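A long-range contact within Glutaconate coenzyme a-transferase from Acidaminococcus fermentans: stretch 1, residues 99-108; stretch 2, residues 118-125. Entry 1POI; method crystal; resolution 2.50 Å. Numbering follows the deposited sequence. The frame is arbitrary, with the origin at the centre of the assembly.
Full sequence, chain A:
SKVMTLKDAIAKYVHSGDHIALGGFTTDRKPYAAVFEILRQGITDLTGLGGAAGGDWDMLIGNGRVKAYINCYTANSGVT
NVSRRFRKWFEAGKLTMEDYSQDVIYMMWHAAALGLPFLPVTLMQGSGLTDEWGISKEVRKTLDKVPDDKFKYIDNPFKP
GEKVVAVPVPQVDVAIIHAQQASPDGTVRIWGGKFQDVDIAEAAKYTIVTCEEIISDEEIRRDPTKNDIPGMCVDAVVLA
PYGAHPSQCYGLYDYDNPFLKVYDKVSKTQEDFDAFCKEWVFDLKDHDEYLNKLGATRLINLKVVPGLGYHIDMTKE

Stretch 1 (99-108) DYSQDVIYMM
Stretch 2 (118-125) FLPVTLMQ

Packing of a helix against a strand and the loop that follows it, in glutaconate coenzyme A-transferase. Stretch 1 leads through Y100 (phi/psi -128/159°) and S101 (-70/153°) into a helix at 102-108, with phi between -58° and -66°, except -41° at M108, and psi between -32° and -57°. S101 is the N-cap: its chi1 of 89° (p) lets OG accept from V104 N at 3.2 Å, and the first helical bond, I105 N to S101 O, is 3.3 Å. Stretch 2 is extended through V121, then turns. Helix and strand run roughly antiparallel, at 146°, with axes 9.8 Å apart at closest approach, so M108 lies nearest L119 (CA to CA 6.7 Å), V104 nearest L123 (CA to CA 7.6 Å) and S101 nearest M124 (CA to CA 6.8 Å). No hydrogen bond crosses the interface; the 389 Å² buried, both sides summed, is held by apolar packing, and every residue in contact is buried.

F118 (-160/180°) makes no contact. L119 (-119/111°) points toward the helix with chi1 t and chi2 p, placing CD2 3.6 Å from M107 CB, 3.6 Å from M108 N, 3.8 Å from M108 CG and 4.1 Å from V104 O. A branched aliphatic side chain suits this site, where one methyl lies against both backbone and side-chain atoms of the helix. M107 (chi1 m, chi2 m, chi3 33°) points toward stretch 2; M108 (m, t, p) sets out sideways and its end leads away. P120 (-94/126°) is out of reach, in keeping with strand alternation.

V121 (-135/151°, chi1 m) points toward the helix again, its CG2 4.2 Å from CG2 of V104. V104 has chi1 t; its CB is set sideways, and its CG2 methyl fits among V121, L123 and M124. T122 (-97/41°) breaks the extended course and its side chain stays out of reach of stretch 1, while its O accepts from Q125 NE2 at 2.8 Å, a bond that braces the turn.

L123 (-126/159°, chi1 m, chi2 t) returns toward the helix, with CD1 4.0 Å from D103 CB, so the contact uses the aliphatic root of the aspartate (chi1 m). L123 CB also lies 4.5 Å from V104 CG2.

M124 adopts positive phi (81/-12°), points toward stretch 1 and loses the most area of any residue here. With chi1 m, chi2 t and chi3 -7°, its long unbranched chain carries SD to 3.4 Å from V104 CG2 and 3.8 Å from S101 N; its CG is 3.9 Å from S101 CB. The same sulfur meets the edge of the Y100 ring (chi1 m), 3.9 Å from Y100 CD1, near the ring plane. Q125 (-71/154°, chi1 p, chi2 m) makes no contact with stretch 1.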

# COMPACT_ATOMS: atom_id res chain seq x y z
N ASP A 99 -33.79 29.08 -0.43
CA ASP A 99 -33.39 28.17 0.62
C ASP A 99 -34.04 26.82 0.43
O ASP A 99 -35.27 26.72 0.35
CB ASP A 99 -33.90 28.66 1.98
CG ASP A 99 -32.91 29.53 2.70
OD1 ASP A 99 -31.69 29.21 2.71
OD2 ASP A 99 -33.39 30.53 3.27
N TYR A 100 -33.21 25.79 0.41
CA TYR A 100 -33.67 24.40 0.34
C TYR A 100 -32.91 23.75 1.51
O TYR A 100 -31.90 24.28 1.99
CB TYR A 100 -33.23 23.69 -0.96
CG TYR A 100 -34.04 24.00 -2.21
CD1 TYR A 100 -35.37 23.59 -2.34
CD2 TYR A 100 -33.46 24.70 -3.27
CE1 TYR A 100 -36.10 23.87 -3.50
CE2 TYR A 100 -34.19 24.98 -4.42
CZ TYR A 100 -35.50 24.56 -4.53
OH TYR A 100 -36.20 24.87 -5.67
N SER A 101 -33.41 22.62 1.99
CA SER A 101 -32.76 21.87 3.05
C SER A 101 -31.51 21.32 2.37
O SER A 101 -31.52 21.09 1.16
CB SER A 101 -33.65 20.70 3.45
OG SER A 101 -33.35 19.56 2.66
N GLN A 102 -30.44 21.07 3.12
CA GLN A 102 -29.20 20.55 2.56
C GLN A 102 -29.35 19.17 1.92
O GLN A 102 -28.71 18.86 0.91
CB GLN A 102 -28.15 20.49 3.66
CG GLN A 102 -26.78 20.08 3.20
CD GLN A 102 -25.77 20.25 4.30
OE1 GLN A 102 -25.42 21.36 4.68
NE2 GLN A 102 -25.28 19.13 4.83
N ASP A 103 -30.22 18.37 2.51
CA ASP A 103 -30.47 17.01 2.02
C ASP A 103 -30.93 17.09 0.57
O ASP A 103 -30.35 16.46 -0.32
CB ASP A 103 -31.54 16.38 2.90
CG ASP A 103 -31.26 16.61 4.38
OD1 ASP A 103 -30.08 16.47 4.77
OD2 ASP A 103 -32.20 16.96 5.13
N VAL A 104 -31.91 17.97 0.34
CA VAL A 104 -32.45 18.18 -1.00
C VAL A 104 -31.38 18.66 -1.97
O VAL A 104 -31.32 18.18 -3.09
CB VAL A 104 -33.65 19.14 -0.96
CG1 VAL A 104 -34.07 19.55 -2.36
CG2 VAL A 104 -34.79 18.49 -0.26
N ILE A 105 -30.51 19.57 -1.54
CA ILE A 105 -29.45 20.05 -2.41
C ILE A 105 -28.50 18.93 -2.86
O ILE A 105 -28.15 18.83 -4.03
CB ILE A 105 -28.63 21.16 -1.73
CG1 ILE A 105 -29.50 22.40 -1.52
CG2 ILE A 105 -27.37 21.49 -2.57
CD1 ILE A 105 -29.51 23.35 -2.69
N TYR A 106 -28.03 18.12 -1.92
CA TYR A 106 -27.12 17.03 -2.30
C TYR A 106 -27.88 16.03 -3.16
O TYR A 106 -27.32 15.44 -4.07
CB TYR A 106 -26.44 16.42 -1.06
CG TYR A 106 -25.22 17.22 -0.66
CD1 TYR A 106 -24.01 17.00 -1.30
CD2 TYR A 106 -25.31 18.29 0.24
CE1 TYR A 106 -22.92 17.84 -1.07
CE2 TYR A 106 -24.23 19.13 0.48
CZ TYR A 106 -23.04 18.91 -0.19
OH TYR A 106 -21.98 19.78 -0.03
N MET A 107 -29.18 15.87 -2.91
CA MET A 107 -30.00 14.99 -3.75
C MET A 107 -30.07 15.59 -5.17
O MET A 107 -29.66 14.95 -6.14
CB MET A 107 -31.42 14.82 -3.18
CG MET A 107 -31.49 14.13 -1.84
SD MET A 107 -31.59 12.32 -1.80
CE MET A 107 -30.63 11.82 -3.22
N MET A 108 -30.55 16.83 -5.28
CA MET A 108 -30.67 17.52 -6.56
C MET A 108 -29.47 17.29 -7.46
O MET A 108 -29.61 16.94 -8.62
CB MET A 108 -30.89 19.02 -6.34
CG MET A 108 -32.25 19.32 -5.71
SD MET A 108 -32.52 21.04 -5.31
CE MET A 108 -31.91 21.84 -6.71
N PHE A 118 -36.93 14.58 -12.65
CA PHE A 118 -37.05 15.49 -11.53
C PHE A 118 -36.83 14.69 -10.25
O PHE A 118 -36.65 13.47 -10.28
CB PHE A 118 -38.42 16.16 -11.55
CG PHE A 118 -39.56 15.23 -11.33
CD1 PHE A 118 -40.04 14.44 -12.37
CD2 PHE A 118 -40.21 15.19 -10.09
CE1 PHE A 118 -41.17 13.64 -12.19
CE2 PHE A 118 -41.33 14.39 -9.89
CZ PHE A 118 -41.82 13.61 -10.94
N LEU A 119 -36.89 15.37 -9.11
CA LEU A 119 -36.66 14.70 -7.85
C LEU A 119 -37.81 14.69 -6.86
O LEU A 119 -38.18 15.75 -6.34
CB LEU A 119 -35.41 15.31 -7.20
CG LEU A 119 -35.03 14.94 -5.77
CD1 LEU A 119 -34.44 13.51 -5.72
CD2 LEU A 119 -34.03 15.96 -5.30
N PRO A 120 -38.43 13.52 -6.61
CA PRO A 120 -39.54 13.49 -5.65
C PRO A 120 -38.97 13.11 -4.25
O PRO A 120 -38.24 12.12 -4.11
CB PRO A 120 -40.46 12.41 -6.22
CG PRO A 120 -39.48 11.36 -6.79
CD PRO A 120 -38.26 12.21 -7.29
N VAL A 121 -39.25 13.92 -3.25
CA VAL A 121 -38.76 13.63 -1.92
C VAL A 121 -39.86 13.83 -0.92
O VAL A 121 -40.75 14.64 -1.12
CB VAL A 121 -37.57 14.56 -1.49
CG1 VAL A 121 -36.34 14.30 -2.35
CG2 VAL A 121 -37.96 16.02 -1.52
N THR A 122 -39.80 13.08 0.17
CA THR A 122 -40.78 13.25 1.23
C THR A 122 -40.16 14.17 2.31
O THR A 122 -40.36 13.97 3.51
CB THR A 122 -41.15 11.88 1.80
OG1 THR A 122 -40.17 10.92 1.39
CG2 THR A 122 -42.52 11.46 1.31
N LEU A 123 -39.44 15.21 1.87
CA LEU A 123 -38.75 16.13 2.78
C LEU A 123 -39.15 17.57 2.52
O LEU A 123 -39.59 17.89 1.43
CB LEU A 123 -37.22 16.01 2.59
CG LEU A 123 -36.51 14.69 2.95
CD1 LEU A 123 -35.11 14.69 2.41
CD2 LEU A 123 -36.52 14.48 4.45
N MET A 124 -38.94 18.42 3.52
CA MET A 124 -39.24 19.85 3.46
C MET A 124 -40.69 20.24 3.70
O MET A 124 -40.97 21.42 3.94
CB MET A 124 -38.74 20.48 2.15
CG MET A 124 -37.25 20.37 1.95
SD MET A 124 -36.64 21.20 0.45
CE MET A 124 -38.16 21.64 -0.30
N GLN A 125 -41.59 19.27 3.70
CA GLN A 125 -43.01 19.56 3.92
C GLN A 125 -43.31 19.97 5.35
O GLN A 125 -42.56 19.62 6.27
CB GLN A 125 -43.90 18.36 3.53
CG GLN A 125 -43.82 17.15 4.45
CD GLN A 125 -42.67 16.21 4.11
OE1 GLN A 125 -41.79 16.54 3.33
NE2 GLN A 125 -42.69 15.02 4.70